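Local coordinates for nicastrin (Dictyostelium purpureum, PDB 4R12), which is probably an essential subunit of the gamma-secretase complex, an intramembrane protease that cleaves membrane proteins such as Notch receptors and the amyloid precursor protein, at residues A[103-115]-A[125-137]. Sequence-based numbering, arbitrary orientation.
Sequences TYPYSPDSRYPNK and LEWNPNADGFTYF. With NAG (2-acetamido-2-deoxy-beta-D-glucopyranose), chain C.
With CG of Asn-128 (chi1 -173°) and OG of Ser-107 (chi1 173°) each turned opposite its own backbone nitrogen, the amide and the hydroxyl meet across the two segments. ND2 of Asn-128 gives an almost straight hydrogen bond to Ser-107 OG (2.9 Å), which lies in the amide plane, and a second to Ser-110 O (3.0 Å), reached from above that carbonyl's plane. Ser-107 OG also accepts from the backbone N of Asp-109 in an ST turn and is hydrogen-bonded to Tyr-412 O. An alanine in place of Asn-128 would probably leave Ser-107 OG and Ser-110 O without this shared donor, and 107-110 less firmly tied to 125-137. Arg-111, its chain bent at chi2 (-90°), sends NE straight onto a lone pair of Ala-131 O (3.0 Å), in the guanidinium plane, while NH1 forms a salt bridge with Glu-126 OE1 (3.1 Å). Further along, the indole edge of Trp-127 stands on the Tyr-112 ring in a T-shaped stack, CD1 over its centre; a water joins Trp-127 NE1 to Tyr-112 OH. Backbone bonds from Asp-132 N to Ser-107 O (2.8 Å), Thr-135 N to Pro-108 O (2.9 Å) and Asn-128 N to Arg-111 O (2.9 Å) add to these. Two small-lobe segments without strand structure, between strands 90-96 and 138-139, are thus held by backbone hydrogen bonds together with side-chain donors, the Asn-128 amide and Arg-111 guanidinium, that fall on carbonyl oxygens of the opposite segment.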
loop_
_atom_site.group_PDB
_atom_site.type_symbol
_atom_site.label_atom_id
_atom_site.label_comp_id
_atom_site.label_asym_id
_atom_site.label_seq_id
_atom_site.Cartn_x
_atom_site.Cartn_y
_atom_site.Cartn_z
ATOM N N THR A 103 6.233 20.089 -10.703
ATOM C CA THR A 103 7.457 20.161 -11.500
ATOM C C THR A 103 8.709 19.940 -10.647
ATOM O O THR A 103 9.830 20.152 -11.109
ATOM C CB THR A 103 7.577 21.515 -12.200
ATOM O OG1 THR A 103 7.566 22.559 -11.218
ATOM C CG2 THR A 103 6.406 21.717 -13.163
ATOM N N TYR A 104 8.516 19.510 -9.407
ATOM C CA TYR A 104 9.642 19.257 -8.513
ATOM C C TYR A 104 9.401 18.000 -7.692
ATOM O O TYR A 104 8.252 17.578 -7.542
ATOM C CB TYR A 104 9.881 20.464 -7.599
ATOM C CG TYR A 104 8.674 20.935 -6.810
ATOM C CD1 TYR A 104 8.336 20.342 -5.593
ATOM C CD2 TYR A 104 7.902 22.007 -7.259
ATOM C CE1 TYR A 104 7.242 20.786 -4.849
ATOM C CE2 TYR A 104 6.804 22.468 -6.520
ATOM C CZ TYR A 104 6.481 21.845 -5.315
ATOM O OH TYR A 104 5.410 22.287 -4.572
ATOM N N PRO A 105 10.472 17.396 -7.143
ATOM C CA PRO A 105 10.263 16.211 -6.303
ATOM C C PRO A 105 9.524 16.581 -5.022
ATOM O O PRO A 105 9.745 17.658 -4.465
ATOM C CB PRO A 105 11.688 15.724 -5.983
ATOM C CG PRO A 105 12.610 16.533 -6.860
ATOM C CD PRO A 105 11.890 17.798 -7.186
ATOM N N TYR A 106 8.649 15.700 -4.553
ATOM C CA TYR A 106 7.847 16.034 -3.389
ATOM C C TYR A 106 7.353 14.809 -2.622
ATOM O O TYR A 106 6.770 13.901 -3.214
ATOM C CB TYR A 106 6.632 16.895 -3.812
ATOM C CG TYR A 106 5.786 17.229 -2.623
ATOM C CD1 TYR A 106 6.275 18.086 -1.644
ATOM C CD2 TYR A 106 4.533 16.650 -2.435
ATOM C CE1 TYR A 106 5.548 18.379 -0.531
ATOM C CE2 TYR A 106 3.777 16.950 -1.304
ATOM C CZ TYR A 106 4.304 17.817 -0.357
ATOM O OH TYR A 106 3.609 18.141 0.777
ATOM N N SER A 107 7.576 14.792 -1.309
ATOM C CA SER A 107 6.984 13.770 -0.446
ATOM C C SER A 107 6.366 14.391 0.804
ATOM O O SER A 107 7.051 15.067 1.579
ATOM C CB SER A 107 8.026 12.721 -0.042
ATOM O OG SER A 107 7.496 11.815 0.913
ATOM N N PRO A 108 5.061 14.165 0.999
ATOM C CA PRO A 108 4.333 14.595 2.195
ATOM C C PRO A 108 4.497 13.597 3.334
ATOM O O PRO A 108 3.848 13.720 4.362
ATOM C CB PRO A 108 2.875 14.617 1.722
ATOM C CG PRO A 108 2.828 13.453 0.758
ATOM C CD PRO A 108 4.184 13.423 0.068
ATOM N N ASP A 109 5.351 12.601 3.151
ATOM C CA ASP A 109 5.490 11.562 4.162
ATOM C C ASP A 109 6.632 11.870 5.127
ATOM O O ASP A 109 7.134 12.991 5.167
ATOM C CB ASP A 109 5.699 10.204 3.493
ATOM C CG ASP A 109 5.022 9.074 4.247
ATOM O OD1 ASP A 109 5.613 8.587 5.235
ATOM O OD2 ASP A 109 3.905 8.672 3.850
ATOM N N SER A 110 7.039 10.871 5.906
ATOM C CA SER A 110 8.101 11.035 6.905
ATOM C C SER A 110 9.515 10.954 6.303
ATOM O O SER A 110 9.713 10.307 5.277
ATOM C CB SER A 110 7.942 9.965 7.991
ATOM O OG SER A 110 9.077 9.905 8.831
ATOM N N ARG A 111 10.489 11.592 6.958
ATOM C CA ARG A 111 11.896 11.499 6.548
ATOM C C ARG A 111 12.456 10.090 6.750
ATOM O O ARG A 111 13.419 9.690 6.090
ATOM C CB ARG A 111 12.764 12.496 7.328
ATOM C CG ARG A 111 12.411 13.977 7.156
ATOM C CD ARG A 111 13.171 14.605 5.994
ATOM N NE ARG A 111 12.970 16.051 5.883
ATOM C CZ ARG A 111 13.809 16.976 6.357
ATOM N NH1 ARG A 111 14.914 16.622 6.993
ATOM N NH2 ARG A 111 13.532 18.266 6.202
ATOM N N TYR A 112 11.875 9.362 7.696
ATOM C CA TYR A 112 12.223 7.962 7.931
ATOM C C TYR A 112 10.923 7.241 8.265
ATOM O O TYR A 112 10.530 7.155 9.425
ATOM C CB TYR A 112 13.274 7.840 9.055
ATOM C CG TYR A 112 13.865 6.457 9.319
ATOM C CD1 TYR A 112 13.106 5.296 9.173
ATOM C CD2 TYR A 112 15.183 6.320 9.744
ATOM C CE1 TYR A 112 13.634 4.051 9.432
ATOM C CE2 TYR A 112 15.728 5.070 10.000
ATOM C CZ TYR A 112 14.947 3.940 9.850
ATOM O OH TYR A 112 15.476 2.693 10.112
ATOM N N PRO A 113 10.231 6.731 7.228
ATOM C CA PRO A 113 8.950 6.040 7.430
ATOM C C PRO A 113 9.062 4.878 8.417
ATOM O O PRO A 113 9.997 4.073 8.314
ATOM C CB PRO A 113 8.596 5.524 6.017
ATOM C CG PRO A 113 9.311 6.467 5.089
ATOM C CD PRO A 113 10.619 6.787 5.809
ATOM N N ASN A 114 8.144 4.825 9.373
ATOM C CA ASN A 114 8.068 3.742 10.346
ATOM C C ASN A 114 9.281 3.595 11.236
ATOM O O ASN A 114 9.498 2.519 11.782
ATOM C CB ASN A 114 7.837 2.413 9.630
ATOM C CG ASN A 114 6.420 2.245 9.183
ATOM O OD1 ASN A 114 5.494 2.438 9.960
ATOM N ND2 ASN A 114 6.238 1.887 7.922
ATOM N N LYS A 115 10.072 4.661 11.363
ATOM C CA LYS A 115 11.344 4.602 12.093
ATOM C C LYS A 115 11.244 3.866 13.426
ATOM O O LYS A 115 12.019 2.941 13.697
ATOM C CB LYS A 115 11.885 6.012 12.351
ATOM C CG LYS A 115 13.240 6.000 13.061
ATOM C CD LYS A 115 13.389 7.169 14.021
ATOM C CE LYS A 115 13.863 8.427 13.325
ATOM N NZ LYS A 115 13.916 9.573 14.292
ATOM N N LEU A 125 19.516 8.329 10.458
ATOM C CA LEU A 125 19.433 8.353 9.009
ATOM C C LEU A 125 18.109 8.959 8.564
ATOM O O LEU A 125 17.121 8.910 9.295
ATOM C CB LEU A 125 19.571 6.947 8.419
ATOM C CG LEU A 125 20.854 6.166 8.690
ATOM C CD1 LEU A 125 20.814 4.857 7.911
ATOM C CD2 LEU A 125 22.083 6.986 8.329
ATOM N N GLU A 126 18.119 9.549 7.375
ATOM C CA GLU A 126 16.914 10.016 6.718
ATOM C C GLU A 126 16.855 9.394 5.340
ATOM O O GLU A 126 17.543 9.856 4.424
ATOM C CB GLU A 126 16.894 11.539 6.605
ATOM C CG GLU A 126 16.959 12.253 7.947
ATOM C CD GLU A 126 16.694 13.739 7.822
ATOM O OE1 GLU A 126 16.890 14.291 6.714
ATOM O OE2 GLU A 126 16.299 14.354 8.836
ATOM N N TRP A 127 16.050 8.341 5.204
ATOM C CA TRP A 127 15.943 7.589 3.958
ATOM C C TRP A 127 15.159 8.356 2.886
ATOM O O TRP A 127 15.363 8.162 1.688
ATOM C CB TRP A 127 15.281 6.229 4.226
ATOM C CG TRP A 127 16.164 5.293 4.982
ATOM C CD1 TRP A 127 16.167 5.056 6.332
ATOM C CD2 TRP A 127 17.193 4.465 4.427
ATOM N NE1 TRP A 127 17.149 4.129 6.648
ATOM C CE2 TRP A 127 17.786 3.752 5.489
ATOM C CE3 TRP A 127 17.670 4.259 3.127
ATOM C CZ2 TRP A 127 18.832 2.845 5.291
ATOM C CZ3 TRP A 127 18.703 3.359 2.928
ATOM C CH2 TRP A 127 19.274 2.663 4.005
ATOM N N ASN A 128 14.282 9.244 3.345
ATOM C CA ASN A 128 13.403 10.042 2.489
ATOM C C ASN A 128 13.614 11.532 2.825
ATOM O O ASN A 128 12.696 12.195 3.317
ATOM C CB ASN A 128 11.945 9.597 2.726
ATOM C CG ASN A 128 10.936 10.245 1.766
ATOM O OD1 ASN A 128 11.251 10.566 0.627
ATOM N ND2 ASN A 128 9.700 10.436 2.250
ATOM N N PRO A 129 14.840 12.053 2.595
ATOM C CA PRO A 129 15.227 13.341 3.205
ATOM C C PRO A 129 14.498 14.567 2.624
ATOM O O PRO A 129 14.451 15.616 3.265
ATOM C CB PRO A 129 16.742 13.412 2.927
ATOM C CG PRO A 129 16.929 12.598 1.688
ATOM C CD PRO A 129 15.936 11.475 1.791
ATOM N N ASN A 130 13.918 14.432 1.435
ATOM C CA ASN A 130 13.222 15.551 0.800
ATOM C C ASN A 130 11.822 15.807 1.386
ATOM O O ASN A 130 11.196 16.820 1.093
ATOM C CB ASN A 130 13.126 15.303 -0.704
ATOM C CG ASN A 130 12.616 16.506 -1.465
ATOM O OD1 ASN A 130 11.611 16.425 -2.174
ATOM N ND2 ASN A 130 13.300 17.636 -1.317
ATOM N N ALA A 131 11.355 14.890 2.227
ATOM C CA ALA A 131 9.987 14.897 2.724
ATOM C C ALA A 131 9.656 16.127 3.569
ATOM O O ALA A 131 10.500 16.610 4.326
ATOM C CB ALA A 131 9.739 13.640 3.537
ATOM N N ASP A 132 8.428 16.629 3.464
ATOM C CA ASP A 132 8.030 17.736 4.334
ATOM C C ASP A 132 6.966 17.322 5.364
ATOM O O ASP A 132 6.488 18.152 6.143
ATOM C CB ASP A 132 7.566 18.940 3.494
ATOM C CG ASP A 132 6.154 18.787 2.919
ATOM O OD1 ASP A 132 5.537 17.701 3.011
ATOM O OD2 ASP A 132 5.666 19.785 2.351
ATOM N N GLY A 133 6.608 16.035 5.375
ATOM C CA GLY A 133 5.703 15.512 6.387
ATOM C C GLY A 133 4.300 16.111 6.406
ATOM O O GLY A 133 3.571 15.966 7.373
ATOM N N PHE A 134 3.926 16.766 5.319
ATOM C CA PHE A 134 2.632 17.425 5.175
ATOM C C PHE A 134 1.417 16.540 5.524
ATOM O O PHE A 134 0.400 17.037 6.017
ATOM C CB PHE A 134 2.513 17.928 3.744
ATOM C CG PHE A 134 1.472 18.983 3.539
ATOM C CD1 PHE A 134 1.095 19.824 4.559
ATOM C CD2 PHE A 134 0.879 19.127 2.293
ATOM C CE1 PHE A 134 0.148 20.811 4.350
ATOM C CE2 PHE A 134 -0.067 20.106 2.079
ATOM C CZ PHE A 134 -0.436 20.945 3.112
ATOM N N THR A 135 1.516 15.240 5.257
ATOM C CA THR A 135 0.401 14.334 5.540
ATOM C C THR A 135 0.047 14.307 7.027
ATOM O O THR A 135 -1.128 14.181 7.390
ATOM C CB THR A 135 0.712 12.893 5.053
ATOM O OG1 THR A 135 0.778 12.899 3.627
ATOM C CG2 THR A 135 -0.385 11.918 5.477
ATOM N N TYR A 136 1.054 14.478 7.883
ATOM C CA TYR A 136 0.872 14.303 9.323
ATOM C C TYR A 136 0.561 15.589 10.062
ATOM O O TYR A 136 0.925 15.745 11.209
ATOM C CB TYR A 136 2.117 13.633 9.913
ATOM C CG TYR A 136 2.404 12.361 9.171
ATOM C CD1 TYR A 136 1.521 11.290 9.247
ATOM C CD2 TYR A 136 3.525 12.235 8.354
ATOM C CE1 TYR A 136 1.743 10.127 8.552
ATOM C CE2 TYR A 136 3.758 11.066 7.652
ATOM C CZ TYR A 136 2.859 10.014 7.756
ATOM O OH TYR A 136 3.057 8.833 7.067
ATOM N N PHE A 137 -0.133 16.505 9.401
ATOM C CA PHE A 137 -0.663 17.697 10.058
ATOM C C PHE A 137 -2.167 17.562 10.257
ATOM O O PHE A 137 -2.840 16.837 9.518
ATOM C CB PHE A 137 -0.349 18.943 9.240
ATOM C CG PHE A 137 1.080 19.381 9.341
ATOM C CD1 PHE A 137 2.059 18.784 8.561
ATOM C CD2 PHE A 137 1.449 20.380 10.237
ATOM C CE1 PHE A 137 3.394 19.185 8.669
ATOM C CE2 PHE A 137 2.775 20.788 10.346
ATOM C CZ PHE A 137 3.746 20.192 9.561
HETATM C C1 NAG C . 6.400 24.332 -1.942
HETATM C C2 NAG C . 7.862 24.373 -2.345
HETATM C C3 NAG C . 8.353 25.761 -2.643
HETATM C C4 NAG C . 7.476 26.486 -3.614
HETATM C C5 NAG C . 6.041 26.434 -3.088
HETATM C C6 NAG C . 5.013 27.066 -3.992
HETATM C C7 NAG C . 8.864 22.560 -1.195
HETATM C C8 NAG C . 9.486 22.091 0.079
HETATM N N2 NAG C . 8.675 23.842 -1.319
HETATM O O3 NAG C . 9.663 25.648 -3.155
HETATM O O4 NAG C . 7.967 27.797 -3.624
HETATM O O5 NAG C . 5.635 25.106 -2.823
HETATM O O6 NAG C . 5.245 26.867 -5.356
HETATM O O7 NAG C . 8.558 21.782 -2.041
HETATM O O HOH W 1 8.977 16.985 -0.140
HETATM O O HOH W 2 1.827 10.429 2.725
HETATM O O HOH W 3 17.887 2.625 9.001
#